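Local coordinates for protein catechol 1,2 dioxygenase (Acinetobacter radioresistens, PDB 2XSU) that probably catalyses the iron(III)-dependent intradiol cleavage of catechol by molecular oxygen, giving cis,cis-muconate for the beta-ketoadipate pathway, at residues G141-T146 against V291-E296; I150-K155 against T185-K190; A70-L75 against E206-A211; G128-K133 against N162-Y167. The protein carries 1 engineered substitution. One frame throughout, in Å; residues are numbered along the deposited sequence.

Contact 1 of 4, residues G141-T146 against V291-E296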
loop_
_atom_site.group_PDB
_atom_site.type_symbol
_atom_site.label_atom_id
_atom_site.label_comp_id
_atom_site.label_asym_id
_atom_site.label_seq_id
_atom_site.Cartn_x
_atom_site.Cartn_y
_atom_site.Cartn_z
ATOM N N GLY A 141 -1.375 -26.773 29.910
ATOM C CA GLY A 141 -2.229 -25.845 30.618
ATOM C C GLY A 141 -3.639 -26.358 30.749
ATOM O O GLY A 141 -4.016 -27.335 30.102
ATOM N N THR A 142 -4.396 -25.666 31.595
ATOM C CA THR A 142 -5.814 -25.900 31.771
ATOM C C THR A 142 -6.555 -24.670 31.272
ATOM O O THR A 142 -6.122 -23.531 31.530
ATOM C CB THR A 142 -6.109 -26.139 33.267
ATOM O OG1 THR A 142 -5.298 -27.226 33.750
ATOM C CG2 THR A 142 -7.609 -26.469 33.499
ATOM N N VAL A 143 -7.674 -24.882 30.582
ATOM C CA VAL A 143 -8.523 -23.783 30.134
ATOM C C VAL A 143 -9.736 -23.732 31.064
ATOM O O VAL A 143 -10.436 -24.734 31.237
ATOM C CB VAL A 143 -8.960 -23.941 28.661
ATOM C CG1 VAL A 143 -9.863 -22.762 28.210
ATOM C CG2 VAL A 143 -7.710 -24.060 27.744
ATOM N N THR A 144 -9.952 -22.571 31.672
ATOM C CA THR A 144 -11.025 -22.398 32.662
ATOM C C THR A 144 -11.831 -21.134 32.392
ATOM O O THR A 144 -11.430 -20.273 31.584
ATOM C CB THR A 144 -10.464 -22.301 34.103
ATOM O OG1 THR A 144 -9.622 -21.146 34.244
ATOM C CG2 THR A 144 -9.701 -23.553 34.498
ATOM N N ASP A 145 -12.962 -21.011 33.088
ATOM C CA ASP A 145 -13.659 -19.727 33.147
ATOM C C ASP A 145 -12.999 -18.851 34.228
ATOM O O ASP A 145 -12.033 -19.276 34.872
ATOM C CB ASP A 145 -15.168 -19.936 33.377
ATOM C CG ASP A 145 -15.495 -20.535 34.737
ATOM O OD1 ASP A 145 -14.634 -20.569 35.643
ATOM O OD2 ASP A 145 -16.661 -20.966 34.890
ATOM N N THR A 146 -13.513 -17.640 34.446
ATOM C CA THR A 146 -12.893 -16.731 35.433
ATOM C C THR A 146 -12.979 -17.186 36.899
ATOM O O THR A 146 -12.256 -16.647 37.751
ATOM C CB THR A 146 -13.429 -15.292 35.325
ATOM O OG1 THR A 146 -14.858 -15.322 35.390
ATOM C CG2 THR A 146 -12.973 -14.648 34.004
ATOM N N VAL A 291 -5.061 -20.855 30.615
ATOM C CA VAL A 291 -5.857 -19.857 29.928
ATOM C C VAL A 291 -7.193 -19.694 30.632
ATOM O O VAL A 291 -7.883 -20.679 30.901
ATOM C CB VAL A 291 -6.104 -20.235 28.461
ATOM C CG1 VAL A 291 -7.021 -19.220 27.798
ATOM C CG2 VAL A 291 -4.777 -20.290 27.690
ATOM N N GLU A 292 -7.547 -18.448 30.908
ATOM C CA GLU A 292 -8.856 -18.118 31.472
ATOM C C GLU A 292 -9.676 -17.349 30.442
ATOM O O GLU A 292 -9.257 -16.285 29.944
ATOM C CB GLU A 292 -8.653 -17.293 32.746
ATOM C CG GLU A 292 -9.892 -16.746 33.406
ATOM C CD GLU A 292 -9.543 -15.935 34.658
ATOM O OE1 GLU A 292 -9.131 -16.545 35.671
ATOM O OE2 GLU A 292 -9.646 -14.686 34.612
ATOM N N LEU A 293 -10.844 -17.891 30.119
ATOM C CA LEU A 293 -11.763 -17.282 29.161
ATOM C C LEU A 293 -12.916 -16.565 29.868
ATOM O O LEU A 293 -13.374 -16.998 30.944
ATOM C CB LEU A 293 -12.332 -18.344 28.202
ATOM C CG LEU A 293 -11.340 -19.104 27.329
ATOM C CD1 LEU A 293 -12.088 -20.162 26.499
ATOM C CD2 LEU A 293 -10.600 -18.133 26.420
ATOM N N VAL A 294 -13.366 -15.479 29.254
ATOM C CA VAL A 294 -14.478 -14.668 29.776
ATOM C C VAL A 294 -15.774 -15.136 29.105
ATOM O O VAL A 294 -15.801 -15.398 27.905
ATOM C CB VAL A 294 -14.217 -13.159 29.514
ATOM C CG1 VAL A 294 -15.394 -12.286 29.981
ATOM C CG2 VAL A 294 -12.910 -12.704 30.199
ATOM N N LYS A 295 -16.858 -15.252 29.879
ATOM C CA LYS A 295 -18.138 -15.653 29.281
ATOM C C LYS A 295 -18.676 -14.586 28.323
ATOM O O LYS A 295 -18.535 -13.366 28.563
ATOM C CB LYS A 295 -19.195 -16.019 30.353
ATOM C CG LYS A 295 -19.549 -14.903 31.332
ATOM C CD LYS A 295 -21.005 -15.023 31.853
ATOM C CE LYS A 295 -21.378 -13.908 32.869
ATOM N NZ LYS A 295 -20.856 -12.532 32.547
ATOM N N GLU A 296 -19.263 -15.040 27.223
ATOM C CA GLU A 296 -19.878 -14.137 26.255
ATOM C C GLU A 296 -21.131 -13.557 26.889
ATOM O O GLU A 296 -22.008 -14.302 27.318
ATOM C CB GLU A 296 -20.283 -14.878 24.986
ATOM C CG GLU A 296 -19.166 -15.113 23.986
ATOM C CD GLU A 296 -19.606 -15.970 22.791
ATOM O OE1 GLU A 296 -20.620 -16.707 22.917
ATOM O OE2 GLU A 296 -18.931 -15.910 21.731
HETATM O O HOH W 1 -15.632 -16.825 32.509
#
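V143 and T144 pair with V291 and E292 in a parallel beta contact, where strands 136-145 and 284-293 run side by side in the mixed sheet of the dioxygenase domain. The axes of the short strand pieces diverge by 23°, and three consecutive backbone bonds set the register: V291 N to T142 O at 3.0 Å, T144 N to V291 O at 2.9 Å, and L293 N to T144 O at 2.9 Å. V143, V291 and L293 share one face. There V143 CG1, anti to its backbone N (chi1 180°), comes within 3.8 Å of L293 CD1, while V291 and L293 also touch L238 on strand 238-244. This is the beta-sandwich architecture of the intradiol dioxygenases, placed in the transthyretin clan. T144 and E292 lie on the other face. E292 extends its chain past T146, the two side chains crossing at about a right angle; its CD lies 3.5 Å from T146 CA, and its OE2 is 3.4 Å from T146 CG2. OE2 finds its polar partner in the amide of G102. Beside L293, a water accepts the N-H of T146 at 3.0 Å and donates to L293 O at 2.8 Å.

Contact 2 of 4, residues I150-K155 against T185-K190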
loop_
_atom_site.group_PDB
_atom_site.type_symbol
_atom_site.label_atom_id
_atom_site.label_comp_id
_atom_site.label_asym_id
_atom_site.label_seq_id
_atom_site.Cartn_x
_atom_site.Cartn_y
_atom_site.Cartn_z
ATOM N N ILE A 150 -13.265 -25.795 34.932
ATOM C CA ILE A 150 -12.678 -26.300 33.679
ATOM C C ILE A 150 -13.651 -26.224 32.482
ATOM O O ILE A 150 -14.883 -26.315 32.641
ATOM C CB ILE A 150 -12.023 -27.711 33.849
ATOM C CG1 ILE A 150 -13.073 -28.788 34.152
ATOM C CG2 ILE A 150 -10.955 -27.687 34.950
ATOM C CD1 ILE A 150 -13.644 -29.477 32.927
ATOM N N ILE A 151 -13.086 -25.993 31.297
ATOM C CA ILE A 151 -13.824 -25.995 30.038
ATOM C C ILE A 151 -13.324 -27.155 29.174
ATOM O O ILE A 151 -12.164 -27.155 28.715
ATOM C CB ILE A 151 -13.682 -24.657 29.246
ATOM C CG1 ILE A 151 -14.165 -23.483 30.096
ATOM C CG2 ILE A 151 -14.443 -24.716 27.932
ATOM C CD1 ILE A 151 -13.832 -22.069 29.493
ATOM N N GLU A 152 -14.193 -28.149 28.957
ATOM C CA GLU A 152 -13.893 -29.279 28.069
ATOM C C GLU A 152 -14.276 -28.939 26.625
ATOM O O GLU A 152 -15.333 -28.344 26.391
ATOM C CB GLU A 152 -14.637 -30.560 28.526
ATOM C CG GLU A 152 -14.448 -31.769 27.562
ATOM C CD GLU A 152 -15.229 -33.038 27.986
ATOM O OE1 GLU A 152 -16.219 -32.910 28.741
ATOM O OE2 GLU A 152 -14.845 -34.162 27.555
ATOM N N GLY A 153 -13.424 -29.310 25.658
ATOM C CA GLY A 153 -13.709 -29.103 24.242
ATOM C C GLY A 153 -13.363 -27.726 23.695
ATOM O O GLY A 153 -13.699 -27.407 22.557
ATOM N N ALA A 154 -12.664 -26.926 24.498
ATOM C CA ALA A 154 -12.137 -25.650 24.022
ATOM C C ALA A 154 -11.096 -25.908 22.936
ATOM O O ALA A 154 -10.304 -26.854 23.042
ATOM C CB ALA A 154 -11.532 -24.864 25.170
ATOM N N LYS A 155 -11.116 -25.079 21.897
ATOM C CA LYS A 155 -10.211 -25.213 20.756
ATOM C C LYS A 155 -8.949 -24.374 20.994
ATOM O O LYS A 155 -9.021 -23.145 20.966
ATOM C CB LYS A 155 -10.948 -24.730 19.518
ATOM C CG LYS A 155 -10.302 -25.044 18.227
ATOM C CD LYS A 155 -11.274 -24.760 17.088
ATOM C CE LYS A 155 -10.590 -24.842 15.739
ATOM N NZ LYS A 155 -11.554 -24.739 14.592
ATOM N N THR A 185 -9.394 -29.249 24.298
ATOM C CA THR A 185 -9.140 -29.583 25.709
ATOM C C THR A 185 -9.931 -30.847 26.098
ATOM O O THR A 185 -11.045 -31.085 25.591
ATOM C CB THR A 185 -9.468 -28.457 26.692
ATOM O OG1 THR A 185 -10.827 -28.062 26.510
ATOM C CG2 THR A 185 -8.541 -27.217 26.433
ATOM N N ASP A 186 -9.330 -31.649 26.967
ATOM C CA ASP A 186 -9.920 -32.936 27.344
ATOM C C ASP A 186 -10.936 -32.758 28.478
ATOM O O ASP A 186 -11.302 -31.634 28.845
ATOM C CB ASP A 186 -8.811 -33.940 27.707
ATOM C CG ASP A 186 -8.000 -33.535 28.946
ATOM O OD1 ASP A 186 -8.484 -32.790 29.825
ATOM O OD2 ASP A 186 -6.852 -34.018 29.058
ATOM N N VAL A 187 -11.393 -33.885 29.033
ATOM C CA VAL A 187 -12.383 -33.873 30.109
ATOM C C VAL A 187 -11.953 -33.111 31.384
ATOM O O VAL A 187 -12.800 -32.690 32.179
ATOM C CB VAL A 187 -12.840 -35.335 30.454
ATOM C CG1 VAL A 187 -11.743 -36.098 31.141
ATOM C CG2 VAL A 187 -14.099 -35.289 31.316
ATOM N N ASN A 188 -10.645 -32.914 31.557
ATOM C CA ASN A 188 -10.114 -32.160 32.694
ATOM C C ASN A 188 -9.745 -30.705 32.334
ATOM O O ASN A 188 -9.157 -29.990 33.159
ATOM C CB ASN A 188 -8.919 -32.903 33.322
ATOM C CG ASN A 188 -9.278 -34.350 33.748
ATOM O OD1 ASN A 188 -8.582 -35.306 33.397
ATOM N ND2 ASN A 188 -10.373 -34.497 34.461
ATOM N N GLY A 189 -10.139 -30.285 31.132
ATOM C CA GLY A 189 -9.851 -28.928 30.627
ATOM C C GLY A 189 -8.410 -28.772 30.201
ATOM O O GLY A 189 -7.942 -27.647 30.014
ATOM N N LYS A 190 -7.701 -29.886 30.042
ATOM C CA LYS A 190 -6.257 -29.856 29.783
ATOM C C LYS A 190 -5.881 -29.967 28.319
ATOM O O LYS A 190 -6.541 -30.659 27.533
ATOM C CB LYS A 190 -5.553 -30.986 30.546
ATOM C CG LYS A 190 -5.434 -30.809 32.070
ATOM C CD LYS A 190 -4.268 -29.849 32.489
ATOM C CE LYS A 190 -2.919 -30.079 31.754
ATOM N NZ LYS A 190 -2.263 -31.394 32.075
HETATM O O HOH W 2 -15.649 -32.365 31.599
#
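T185 locks onto the loop 150-155 through both its backbone and its hydroxyl, where it leads into a type I beta turn, D186 to G189, between strands 180-184 and 190-196 of the dioxygenase domain. T185 OG1 lies between the backbone N and the carbonyl carbon (chi1 56°), facing the other loop; it donates to I151 O at 2.7 Å and accepts a bent bond from A154 N at 3.0 Å. The backbone adds T185 N to A154 O, 2.9 Å, and G153 N to T185 O, whose donor stands well above the carbonyl plane. Side chains of the loop rest on the turn's backbone: I150 sets CG2 3.4 Å from N188 O, with its CD1 near V187 O, and E152 lays CG 3.4 Å from D186 O. E152 OE2 then lies close to V187 CA and CB, and a water donates to both E152 OE1 and V187 O. Further out, I151 and G189 each form a backbone hydrogen bond with V143, tying both loops to strand 136-145. D186 forms an Asx turn, its OD1 accepting from N188 N at 2.8 Å; K190 N also reaches D186 OD1, at 3.0 Å, from the carboxylate's opposite face.

Contact 3 of 4, residues A70-L75 against E206-A211. With PIE (1,2-diacyl-sn-glycero-3-phosphoinositol), chain C.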
loop_
_atom_site.group_PDB
_atom_site.type_symbol
_atom_site.label_atom_id
_atom_site.label_comp_id
_atom_site.label_asym_id
_atom_site.label_seq_id
_atom_site.Cartn_x
_atom_site.Cartn_y
_atom_site.Cartn_z
ATOM N N ALA A 70 5.801 -7.953 -1.723
ATOM C CA ALA A 70 6.597 -8.807 -0.819
ATOM C C ALA A 70 5.734 -9.463 0.275
ATOM O O ALA A 70 6.257 -10.249 1.097
ATOM C CB ALA A 70 7.704 -7.974 -0.193
ATOM N N ASN A 71 4.431 -9.175 0.266
ATOM C CA ASN A 71 3.465 -9.613 1.286
ATOM C C ASN A 71 3.914 -9.235 2.685
ATOM O O ASN A 71 3.815 -10.054 3.613
ATOM C CB ASN A 71 3.222 -11.122 1.182
ATOM C CG ASN A 71 2.389 -11.493 -0.033
ATOM O OD1 ASN A 71 2.889 -12.135 -0.970
ATOM N ND2 ASN A 71 1.109 -11.118 -0.013
ATOM N N GLU A 72 4.375 -7.993 2.836
ATOM C CA GLU A 72 4.955 -7.526 4.108
ATOM C C GLU A 72 4.158 -6.438 4.826
ATOM O O GLU A 72 4.644 -5.903 5.829
ATOM C CB GLU A 72 6.407 -7.058 3.929
ATOM C CG GLU A 72 7.447 -8.176 3.910
ATOM C CD GLU A 72 8.902 -7.685 4.014
ATOM O OE1 GLU A 72 9.228 -6.967 4.972
ATOM O OE2 GLU A 72 9.741 -8.033 3.137
ATOM N N LEU A 73 2.980 -6.070 4.316
ATOM C CA LEU A 73 2.208 -4.997 4.955
ATOM C C LEU A 73 1.688 -5.405 6.340
ATOM O O LEU A 73 1.522 -4.548 7.205
ATOM C CB LEU A 73 1.089 -4.423 4.058
ATOM C CG LEU A 73 1.621 -3.529 2.924
ATOM C CD1 LEU A 73 0.451 -3.105 2.012
ATOM C CD2 LEU A 73 2.394 -2.288 3.481
ATOM N N GLY A 74 1.441 -6.700 6.542
ATOM C CA GLY A 74 1.059 -7.206 7.892
ATOM C C GLY A 74 2.235 -7.098 8.856
ATOM O O GLY A 74 2.086 -6.715 10.041
ATOM N N LEU A 75 3.417 -7.416 8.362
ATOM C CA LEU A 75 4.624 -7.268 9.136
ATOM C C LEU A 75 4.878 -5.793 9.493
ATOM O O LEU A 75 5.260 -5.470 10.634
ATOM C CB LEU A 75 5.799 -7.867 8.348
ATOM C CG LEU A 75 7.046 -8.256 9.074
ATOM C CD1 LEU A 75 6.711 -9.211 10.226
ATOM C CD2 LEU A 75 7.980 -8.964 8.036
ATOM N N GLU A 206 16.599 -8.360 3.683
ATOM C CA GLU A 206 16.587 -7.634 2.417
ATOM C C GLU A 206 15.189 -7.164 2.018
ATOM O O GLU A 206 14.981 -6.628 0.913
ATOM C CB GLU A 206 17.187 -8.505 1.294
ATOM C CG GLU A 206 18.638 -8.910 1.536
ATOM C CD GLU A 206 19.521 -7.743 1.974
ATOM O OE1 GLU A 206 19.596 -6.729 1.243
ATOM O OE2 GLU A 206 20.145 -7.835 3.062
ATOM N N GLY A 207 14.236 -7.331 2.936
ATOM C CA GLY A 207 12.825 -7.027 2.645
ATOM C C GLY A 207 12.462 -5.579 2.948
ATOM O O GLY A 207 13.273 -4.797 3.456
ATOM N N THR A 208 11.206 -5.233 2.644
ATOM C CA THR A 208 10.740 -3.860 2.753
ATOM C C THR A 208 10.587 -3.347 4.186
ATOM O O THR A 208 10.867 -2.186 4.457
ATOM C CB THR A 208 9.394 -3.646 2.001
ATOM O OG1 THR A 208 8.449 -4.617 2.440
ATOM C CG2 THR A 208 9.595 -3.805 0.472
ATOM N N THR A 209 10.156 -4.217 5.103
ATOM C CA THR A 209 9.976 -3.782 6.481
ATOM C C THR A 209 11.321 -3.387 7.119
ATOM O O THR A 209 11.460 -2.282 7.677
ATOM C CB THR A 209 9.195 -4.837 7.330
ATOM O OG1 THR A 209 7.963 -5.162 6.655
ATOM C CG2 THR A 209 8.871 -4.246 8.700
ATOM N N GLN A 210 12.326 -4.255 6.970
ATOM C CA GLN A 210 13.653 -3.948 7.496
ATOM C C GLN A 210 14.267 -2.732 6.806
ATOM O O GLN A 210 14.937 -1.930 7.451
ATOM C CB GLN A 210 14.580 -5.170 7.423
ATOM C CG GLN A 210 15.830 -4.999 8.317
ATOM C CD GLN A 210 15.479 -4.798 9.792
ATOM O OE1 GLN A 210 14.816 -5.639 10.377
ATOM N NE2 GLN A 210 15.901 -3.672 10.386
ATOM N N ALA A 211 13.987 -2.550 5.509
ATOM C CA ALA A 211 14.495 -1.358 4.836
ATOM C C ALA A 211 14.014 -0.083 5.519
ATOM O O ALA A 211 14.787 0.868 5.716
ATOM C CB ALA A 211 14.093 -1.369 3.354
HETATM P P PIE C . 14.317 1.866 0.714
HETATM O O11 PIE C . 15.181 2.792 -0.003
HETATM O O12 PIE C . 13.276 2.645 1.776
HETATM O O13 PIE C . 15.425 1.024 1.758
HETATM O O14 PIE C . 13.709 0.720 0.029
HETATM C C1 PIE C . 15.230 3.996 0.957
HETATM C C2 PIE C . 14.112 4.876 0.358
HETATM C C3 PIE C . 13.100 5.080 1.493
HETATM O O31 PIE C . 11.731 5.136 1.040
HETATM O O32 PIE C . 10.804 3.868 2.647
HETATM C C31 PIE C . 10.866 4.957 2.080
HETATM C C32 PIE C . 9.973 6.112 2.530
HETATM C C33 PIE C . 8.498 5.752 2.373
HETATM C C34 PIE C . 7.875 5.353 3.711
HETATM C C35 PIE C . 6.452 5.897 3.819
HETATM C C36 PIE C . 5.509 4.875 4.449
HETATM C C37 PIE C . 5.306 5.186 5.931
HETATM C C38 PIE C . 3.941 4.693 6.406
HETATM C C39 PIE C . 3.467 5.487 7.446
HETATM C C40 PIE C . 2.116 5.576 7.780
HETATM C C41 PIE C . 1.124 4.871 7.109
HETATM C C42 PIE C . 0.593 3.718 7.969
HETATM O O21 PIE C . 14.571 6.157 -0.239
HETATM O O22 PIE C . 16.191 6.828 1.208
HETATM C C21 PIE C . 15.173 7.100 0.570
HETATM C C22 PIE C . 14.655 8.548 0.648
HETATM C C23 PIE C . 13.147 8.779 0.545
HETATM C C24 PIE C . 12.825 10.280 0.611
HETATM C C25 PIE C . 11.896 10.606 1.784
HETATM C C26 PIE C . 10.485 10.081 1.518
HETATM C C27 PIE C . 9.522 10.486 2.629
HETATM C C28 PIE C . 8.293 9.576 2.647
HETATM C C29 PIE C . 7.150 10.179 1.831
HETATM C C47 PIE C . 5.838 9.424 2.040
HETATM C C48 PIE C . 4.739 10.047 1.182
HETATM C C49 PIE C . 3.349 9.714 1.726
HETATM C C50 PIE C . 2.354 9.392 0.605
HETATM C C51 PIE C . 2.186 7.879 0.382
HETATM C "C1'" PIE C . 14.826 -2.138 -2.022
HETATM C "C2'" PIE C . 15.205 -1.400 -3.271
HETATM C "C3'" PIE C . 15.909 -0.092 -2.868
HETATM C "C4'" PIE C . 15.064 0.729 -1.983
HETATM C "C5'" PIE C . 14.626 -0.050 -0.736
HETATM C "C6'" PIE C . 13.861 -1.331 -1.161
HETATM O "O1'" PIE C . 14.109 -3.336 -2.366
HETATM O "O2'" PIE C . 16.091 -2.148 -4.087
HETATM O "O3'" PIE C . 16.274 0.659 -4.034
HETATM O "O4'" PIE C . 14.488 2.001 -2.196
HETATM O "O6'" PIE C . 13.522 -2.085 0.010
HETATM C C52 PIE C . 1.811 7.105 1.658
HETATM C C53 PIE C . 0.308 7.151 1.934
HETATM C C54 PIE C . -0.486 6.389 0.868
HETATM C C55 PIE C . -1.614 5.571 1.503
HETATM C C43 PIE C . 1.313 2.395 7.665
HETATM C C44 PIE C . 0.334 1.235 7.480
HETATM C C45 PIE C . 0.786 0.018 8.286
HETATM C C46 PIE C . 1.126 -1.140 7.358
HETATM O O HOH W 3 11.808 -6.943 6.038
#
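E72 sends its carboxylate against T208 and T209, crossing both threonine side chains obliquely. Its CG stands anti to the carbonyl carbon (chi1 -81°) and the chain beyond is extended. T209 meets E72 OE1 twice: OG1 donates at 2.8 Å, on the anti side and 18° out of the carboxylate plane, while T209 N, 2.9 Å from OE1, comes from above that plane. E72 OE2 receives a bent bond from T208 N at 3.2 Å, also from above the plane. These amides belong to the first turn of helix 208-215, with G207 at its N-cap position, so the negative group faces the positive end of the helix dipole, which would probably favour its charge. G207 has no side chain, and its CA lies 3.3 Å from E72 OE2. The contact joins the helical N-terminal region to the dioxygenase domain: N71 closes helix 54-69 in a Schellman motif. A water donates to E72 OE1 and accepts from Q210 N. L75 brings CB to 3.9 Å from T209 OG1. In the phospholipid pocket, A211 CB is 3.2 Å from O13 of the bound phosphoinositide, and L73 O is 3.4 Å from C46 of its acyl chain.

Contact 4 of 4, residues G128-K133 against N162-Y167. With FE (Fe (III) ion), chain B.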
loop_
_atom_site.group_PDB
_atom_site.type_symbol
_atom_site.label_atom_id
_atom_site.label_comp_id
_atom_site.label_asym_id
_atom_site.label_seq_id
_atom_site.Cartn_x
_atom_site.Cartn_y
_atom_site.Cartn_z
ATOM N N GLY A 128 10.153 -33.737 14.087
ATOM C CA GLY A 128 11.387 -34.383 14.551
ATOM C C GLY A 128 12.625 -34.089 13.708
ATOM O O GLY A 128 13.729 -34.582 14.032
ATOM N N SER A 129 12.475 -33.281 12.648
ATOM C CA SER A 129 13.592 -32.989 11.733
ATOM C C SER A 129 14.700 -32.135 12.342
ATOM O O SER A 129 15.785 -32.010 11.753
ATOM C CB SER A 129 13.115 -32.341 10.435
ATOM O OG SER A 129 12.546 -31.061 10.681
ATOM N N GLU A 130 14.421 -31.555 13.507
ATOM C CA GLU A 130 15.426 -30.768 14.232
ATOM C C GLU A 130 15.831 -31.404 15.567
ATOM O O GLU A 130 16.389 -30.729 16.420
ATOM C CB GLU A 130 14.898 -29.344 14.492
ATOM C CG GLU A 130 14.538 -28.576 13.229
ATOM C CD GLU A 130 14.359 -27.074 13.483
ATOM O OE1 GLU A 130 13.627 -26.707 14.428
ATOM O OE2 GLU A 130 14.950 -26.267 12.730
ATOM N N SER A 131 15.570 -32.693 15.755
ATOM C CA SER A 131 15.715 -33.301 17.075
ATOM C C SER A 131 17.155 -33.313 17.600
ATOM O O SER A 131 17.363 -33.415 18.806
ATOM C CB SER A 131 15.099 -34.704 17.106
ATOM O OG SER A 131 15.814 -35.564 16.218
ATOM N N ASP A 132 18.130 -33.186 16.699
ATOM C CA ASP A 132 19.541 -33.178 17.109
ATOM C C ASP A 132 20.096 -31.762 17.212
ATOM O O ASP A 132 21.311 -31.575 17.417
ATOM C CB ASP A 132 20.413 -34.017 16.161
ATOM C CG ASP A 132 20.109 -35.513 16.225
ATOM O OD1 ASP A 132 19.628 -36.032 17.272
ATOM O OD2 ASP A 132 20.367 -36.183 15.192
ATOM N N LYS A 133 19.228 -30.742 17.105
ATOM C CA LYS A 133 19.731 -29.361 17.101
ATOM C C LYS A 133 18.905 -28.330 17.855
ATOM O O LYS A 133 19.213 -27.130 17.818
ATOM C CB LYS A 133 19.991 -28.860 15.685
ATOM C CG LYS A 133 18.762 -28.757 14.801
ATOM C CD LYS A 133 19.228 -28.388 13.387
ATOM C CE LYS A 133 18.069 -27.995 12.492
ATOM N NZ LYS A 133 18.533 -27.615 11.099
ATOM N N ASN A 162 10.426 -22.418 14.131
ATOM C CA ASN A 162 11.428 -23.489 14.327
ATOM C C ASN A 162 12.743 -22.974 14.933
ATOM O O ASN A 162 12.817 -21.816 15.388
ATOM C CB ASN A 162 11.642 -24.304 13.026
ATOM C CG ASN A 162 12.506 -23.583 11.995
ATOM O OD1 ASN A 162 12.945 -22.432 12.171
ATOM N ND2 ASN A 162 12.770 -24.293 10.893
ATOM N N SER A 163 13.775 -23.826 14.936
ATOM C CA SER A 163 15.050 -23.489 15.606
ATOM C C SER A 163 15.835 -22.369 14.928
ATOM O O SER A 163 16.780 -21.839 15.532
ATOM C CB SER A 163 15.947 -24.721 15.746
ATOM O OG SER A 163 16.631 -24.993 14.545
ATOM N N LEU A 164 15.416 -22.030 13.705
ATOM C CA LEU A 164 16.027 -20.958 12.911
ATOM C C LEU A 164 15.178 -19.682 12.904
ATOM O O LEU A 164 15.543 -18.672 12.259
ATOM C CB LEU A 164 16.309 -21.446 11.470
ATOM C CG LEU A 164 17.032 -22.792 11.300
ATOM C CD1 LEU A 164 17.303 -23.105 9.820
ATOM C CD2 LEU A 164 18.303 -22.836 12.077
ATOM N N GLY A 165 14.043 -19.714 13.616
ATOM C CA GLY A 165 13.117 -18.581 13.641
ATOM C C GLY A 165 12.179 -18.513 12.441
ATOM O O GLY A 165 11.615 -17.445 12.178
ATOM N N ASN A 166 11.972 -19.652 11.758
ATOM C CA ASN A 166 11.115 -19.710 10.552
ATOM C C ASN A 166 9.809 -20.476 10.791
ATOM O O ASN A 166 9.771 -21.431 11.585
ATOM C CB ASN A 166 11.869 -20.369 9.369
ATOM C CG ASN A 166 13.146 -19.621 8.967
ATOM O OD1 ASN A 166 14.179 -20.246 8.646
ATOM N ND2 ASN A 166 13.096 -18.303 8.982
ATOM N N TYR A 167 8.753 -20.069 10.080
ATOM C CA TYR A 167 7.421 -20.656 10.211
ATOM C C TYR A 167 7.068 -21.480 8.977
ATOM O O TYR A 167 7.396 -21.087 7.850
ATOM C CB TYR A 167 6.382 -19.548 10.333
ATOM C CG TYR A 167 6.303 -18.851 11.677
ATOM C CD1 TYR A 167 5.252 -19.131 12.550
ATOM C CD2 TYR A 167 7.219 -17.866 12.031
ATOM C CE1 TYR A 167 5.149 -18.482 13.750
ATOM C CE2 TYR A 167 7.126 -17.200 13.257
ATOM C CZ TYR A 167 6.092 -17.506 14.092
ATOM O OH TYR A 167 5.957 -16.843 15.295
HETATM FE FE FE B . 5.222 -15.070 15.589
HETATM O O HOH W 4 4.458 -13.838 14.009
#
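E130 reaches across to S163 from one type I beta turn, G128 to S131, to another, N162 to G165, joining two surface loops of the dioxygenase domain. From a CB that points toward the partner loop, CG is set anti to the carbonyl carbon (chi1 -59°), and the extended chain beyond carries the carboxylate to S163. E130 CD arrives 3.3 Å from S163 OG. At the tip the two oxygens divide the work: E130 OE1 receives the N-H of S163 at 2.9 Å through its syn lone pair, and OE2 takes the proton of S163 OG at 2.8 Å, met from well above the carboxylate plane (61°). One serine thus holds both oxygens. E130 OE1 also sits 3.4 Å from N162 CB; there the two side chains cross at about a right angle, though their carboxylate and amide planes lie only 24° apart. K133, extended beyond CG, brings its CE to 3.9 Å from S163 OG. N162 OD1 accepts from L164 N, an Asx turn, and from N166 N on the opposite face. Two residues beyond G165 the segment enters the metal site, shared with Y201, H225 and H227: Y167 OH binds the iron(III) ion at 1.9 Å.

From the N terminus, contact 3 opens first, at 70-75, followed by contacts 4, 1 and 2; they close in the order 4, 2, 3, 1, the last at 291-296. Contacts 2 and 4 therefore nest within contact 3, and contact 2 also within contact 1, whereas contact 1 crosses both 3 and 4, and 2 crosses 4. Contact 3 joins the N-terminal helices to helix 208-215, contact 4 the loop after strand 122-124 to that after 155-159, contact 1 pairs strands 136-145 and 284-293, and contact 2 joins the loops after strands 136-145 and 180-184. Contacts 1 and 2 touch through V143; contacts 3 and 4 approach to about 9 Å between nearest atoms.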